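Local coordinates for putative modification methylase (Thermus thermophilus, PDB 2ZIG), which probably transfers a methyl group from S-adenosyl-L-methionine to the N4 amino group of cytosine in DNA, at residues B[42-47]-B[85-90]. Residues are numbered along the deposited sequence; the frame is centred on the assembly and turned at random.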
ATOM      1  N   HIS B  42       9.221  -0.122  23.152  1.00 28.41           N
ATOM      2  CA  HIS B  42       7.857  -0.619  22.986  1.00 29.66           C
ATOM      3  C   HIS B  42       7.181  -0.270  21.667  1.00 28.04           C
ATOM      4  O   HIS B  42       6.413  -1.064  21.135  1.00 28.83           O
ATOM      5  CB  HIS B  42       6.997  -0.110  24.142  1.00 30.12           C
ATOM      6  CG  HIS B  42       7.587  -0.393  25.485  1.00 31.88           C
ATOM      7  ND1 HIS B  42       7.700  -1.670  25.993  1.00 31.61           N
ATOM      8  CD2 HIS B  42       8.160   0.427  26.396  1.00 30.73           C
ATOM      9  CE1 HIS B  42       8.318  -1.624  27.158  1.00 32.78           C
ATOM     10  NE2 HIS B  42       8.609  -0.364  27.427  1.00 35.05           N
ATOM     11  N   LEU B  43       7.465   0.918  21.152  1.00 27.13           N
ATOM     12  CA  LEU B  43       6.862   1.380  19.911  1.00 25.92           C
ATOM     13  C   LEU B  43       7.781   2.327  19.176  1.00 24.30           C
ATOM     14  O   LEU B  43       8.492   3.106  19.792  1.00 26.32           O
ATOM     15  CB  LEU B  43       5.551   2.118  20.205  1.00 24.16           C
ATOM     16  CG  LEU B  43       4.909   2.928  19.069  1.00 24.51           C
ATOM     17  CD1 LEU B  43       4.461   1.981  17.970  1.00 23.07           C
ATOM     18  CD2 LEU B  43       3.718   3.725  19.602  1.00 22.50           C
ATOM     19  N   VAL B  44       7.747   2.259  17.851  1.00 25.69           N
ATOM     20  CA  VAL B  44       8.534   3.150  17.009  1.00 23.90           C
ATOM     21  C   VAL B  44       7.599   3.829  15.994  1.00 23.04           C
ATOM     22  O   VAL B  44       6.836   3.167  15.294  1.00 24.20           O
ATOM     23  CB  VAL B  44       9.618   2.378  16.217  1.00 27.22           C
ATOM     24  CG1 VAL B  44      10.388   3.336  15.322  1.00 27.01           C
ATOM     25  CG2 VAL B  44      10.564   1.663  17.173  1.00 26.01           C
ATOM     26  N   VAL B  45       7.639   5.152  15.929  1.00 23.39           N
ATOM     27  CA  VAL B  45       6.829   5.868  14.953  1.00 20.91           C
ATOM     28  C   VAL B  45       7.817   6.741  14.215  1.00 22.91           C
ATOM     29  O   VAL B  45       8.560   7.514  14.833  1.00 21.15           O
ATOM     30  CB  VAL B  45       5.769   6.754  15.617  1.00 18.57           C
ATOM     31  CG1 VAL B  45       5.007   7.554  14.546  1.00 17.24           C
ATOM     32  CG2 VAL B  45       4.817   5.895  16.419  1.00 17.73           C
ATOM     33  N   THR B  46       7.850   6.625  12.895  1.00 23.88           N
ATOM     34  CA  THR B  46       8.797   7.432  12.148  1.00 25.50           C
ATOM     35  C   THR B  46       8.490   7.527  10.666  1.00 27.67           C
ATOM     36  O   THR B  46       7.648   6.811  10.131  1.00 26.98           O
ATOM     37  CB  THR B  46      10.231   6.874  12.316  1.00 27.50           C
ATOM     38  OG1 THR B  46      11.171   7.759  11.695  1.00 28.83           O
ATOM     39  CG2 THR B  46      10.340   5.494  11.675  1.00 23.77           C
ATOM     40  N   SER B  47       9.203   8.429  10.011  1.00 30.14           N
ATOM     41  CA  SER B  47       9.065   8.641   8.585  1.00 31.72           C
ATOM     42  C   SER B  47      10.476   8.562   8.006  1.00 33.35           C
ATOM     43  O   SER B  47      11.397   9.223   8.496  1.00 31.86           O
ATOM     44  CB  SER B  47       8.467  10.022   8.322  1.00 31.97           C
ATOM     45  OG  SER B  47       8.203  10.203   6.945  1.00 37.56           O
ATOM     46  N   ARG B  85      15.398  -5.528  16.884  1.00 31.41           N
ATOM     47  CA  ARG B  85      16.122  -6.018  18.042  1.00 33.08           C
ATOM     48  C   ARG B  85      15.757  -5.228  19.299  1.00 33.59           C
ATOM     49  O   ARG B  85      15.638  -5.792  20.387  1.00 33.20           O
ATOM     50  CB  ARG B  85      17.623  -5.927  17.767  1.00 34.06           C
ATOM     51  CG  ARG B  85      18.463  -6.886  18.567  1.00 35.96           C
ATOM     52  CD  ARG B  85      19.248  -6.149  19.612  1.00 38.33           C
ATOM     53  NE  ARG B  85      19.986  -5.032  19.038  1.00 36.92           N
ATOM     54  CZ  ARG B  85      20.657  -4.146  19.764  1.00 38.32           C
ATOM     55  NH1 ARG B  85      20.682  -4.260  21.084  1.00 34.93           N
ATOM     56  NH2 ARG B  85      21.283  -3.135  19.174  1.00 38.85           N
ATOM     57  N   LEU B  86      15.579  -3.921  19.142  1.00 33.38           N
ATOM     58  CA  LEU B  86      15.226  -3.049  20.254  1.00 34.50           C
ATOM     59  C   LEU B  86      13.786  -3.272  20.719  1.00 35.09           C
ATOM     60  O   LEU B  86      13.480  -3.214  21.909  1.00 36.13           O
ATOM     61  CB  LEU B  86      15.405  -1.585  19.838  1.00 35.28           C
ATOM     62  CG  LEU B  86      16.774  -0.911  19.943  1.00 36.20           C
ATOM     63  CD1 LEU B  86      17.882  -1.880  19.611  1.00 38.61           C
ATOM     64  CD2 LEU B  86      16.805   0.287  19.012  1.00 35.89           C
ATOM     65  N   LEU B  87      12.902  -3.528  19.768  1.00 35.08           N
ATOM     66  CA  LEU B  87      11.492  -3.744  20.063  1.00 34.24           C
ATOM     67  C   LEU B  87      11.269  -4.922  21.019  1.00 34.91           C
ATOM     68  O   LEU B  87      11.957  -5.949  20.934  1.00 34.35           O
ATOM     69  CB  LEU B  87      10.749  -3.994  18.749  1.00 34.81           C
ATOM     70  CG  LEU B  87       9.485  -3.212  18.380  1.00 35.31           C
ATOM     71  CD1 LEU B  87       9.677  -1.717  18.581  1.00 31.75           C
ATOM     72  CD2 LEU B  87       9.141  -3.524  16.924  1.00 31.46           C
ATOM     73  N   VAL B  88      10.320  -4.766  21.939  1.00 32.48           N
ATOM     74  CA  VAL B  88       9.992  -5.841  22.859  1.00 31.86           C
ATOM     75  C   VAL B  88       9.011  -6.714  22.091  1.00 34.06           C
ATOM     76  O   VAL B  88       8.233  -6.213  21.279  1.00 32.88           O
ATOM     77  CB  VAL B  88       9.294  -5.327  24.140  1.00 32.24           C
ATOM     78  CG1 VAL B  88      10.184  -4.335  24.858  1.00 29.85           C
ATOM     79  CG2 VAL B  88       7.951  -4.694  23.794  1.00 31.92           C
ATOM     80  N   PRO B  89       9.036  -8.035  22.324  1.00 34.98           N
ATOM     81  CA  PRO B  89       8.104  -8.907  21.603  1.00 33.96           C
ATOM     82  C   PRO B  89       6.692  -8.355  21.672  1.00 34.36           C
ATOM     83  O   PRO B  89       6.208  -8.021  22.749  1.00 35.34           O
ATOM     84  CB  PRO B  89       8.247 -10.235  22.336  1.00 35.56           C
ATOM     85  CG  PRO B  89       9.713 -10.236  22.693  1.00 34.83           C
ATOM     86  CD  PRO B  89       9.922  -8.816  23.203  1.00 34.18           C
ATOM     87  N   GLY B  90       6.033  -8.254  20.523  1.00 35.19           N
ATOM     88  CA  GLY B  90       4.680  -7.731  20.498  1.00 35.78           C
ATOM     89  C   GLY B  90       4.646  -6.248  20.170  1.00 35.63           C
ATOM     90  O   GLY B  90       3.604  -5.719  19.784  1.00 37.48           O
TER
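H42 and L87 bring the two segments together, their CA atoms 5.6 Å apart, and the contact between 42-47 and 85-90 rests on van der Waals packing. Around the imidazole, both methyls of V88 meet the H42 ring obliquely: ND1 lies 3.7 Å from V88 CG2. V88 CG1 touches ND1 as well and reaches CE1 of the same ring at 4.0 Å. CG of H42 lies beside the backbone N of its own residue and anti to the carbonyl carbon (chi1 -52°). CG2 of V88 sits between its own backbone N and carbonyl carbon, which puts it also against H42 CA at 4.2 Å. An alanine in place of V88 would probably leave the ND1 side of the imidazole without its methyl support and the ring freer to turn. The aliphatic pair lies deeper: L87 CD1 approaches V44 CG2 to 3.8 Å, and the same methyl lies 4.2 Å from the carbonyl O of H42. V44 is further covered by L93 and L240 of the flanking strands. L87 is the first residue to leave helical geometry after helix 66-86, and the chain then turns at P89 and G90 into strand 91-97, which pairs in parallel with 41-46. This strand-helix-strand passage is a beta-alpha-beta crossover of the Rossmann-like fold of S-adenosyl-L-methionine-dependent methyltransferases, packed here where the helix hands over to the sheet.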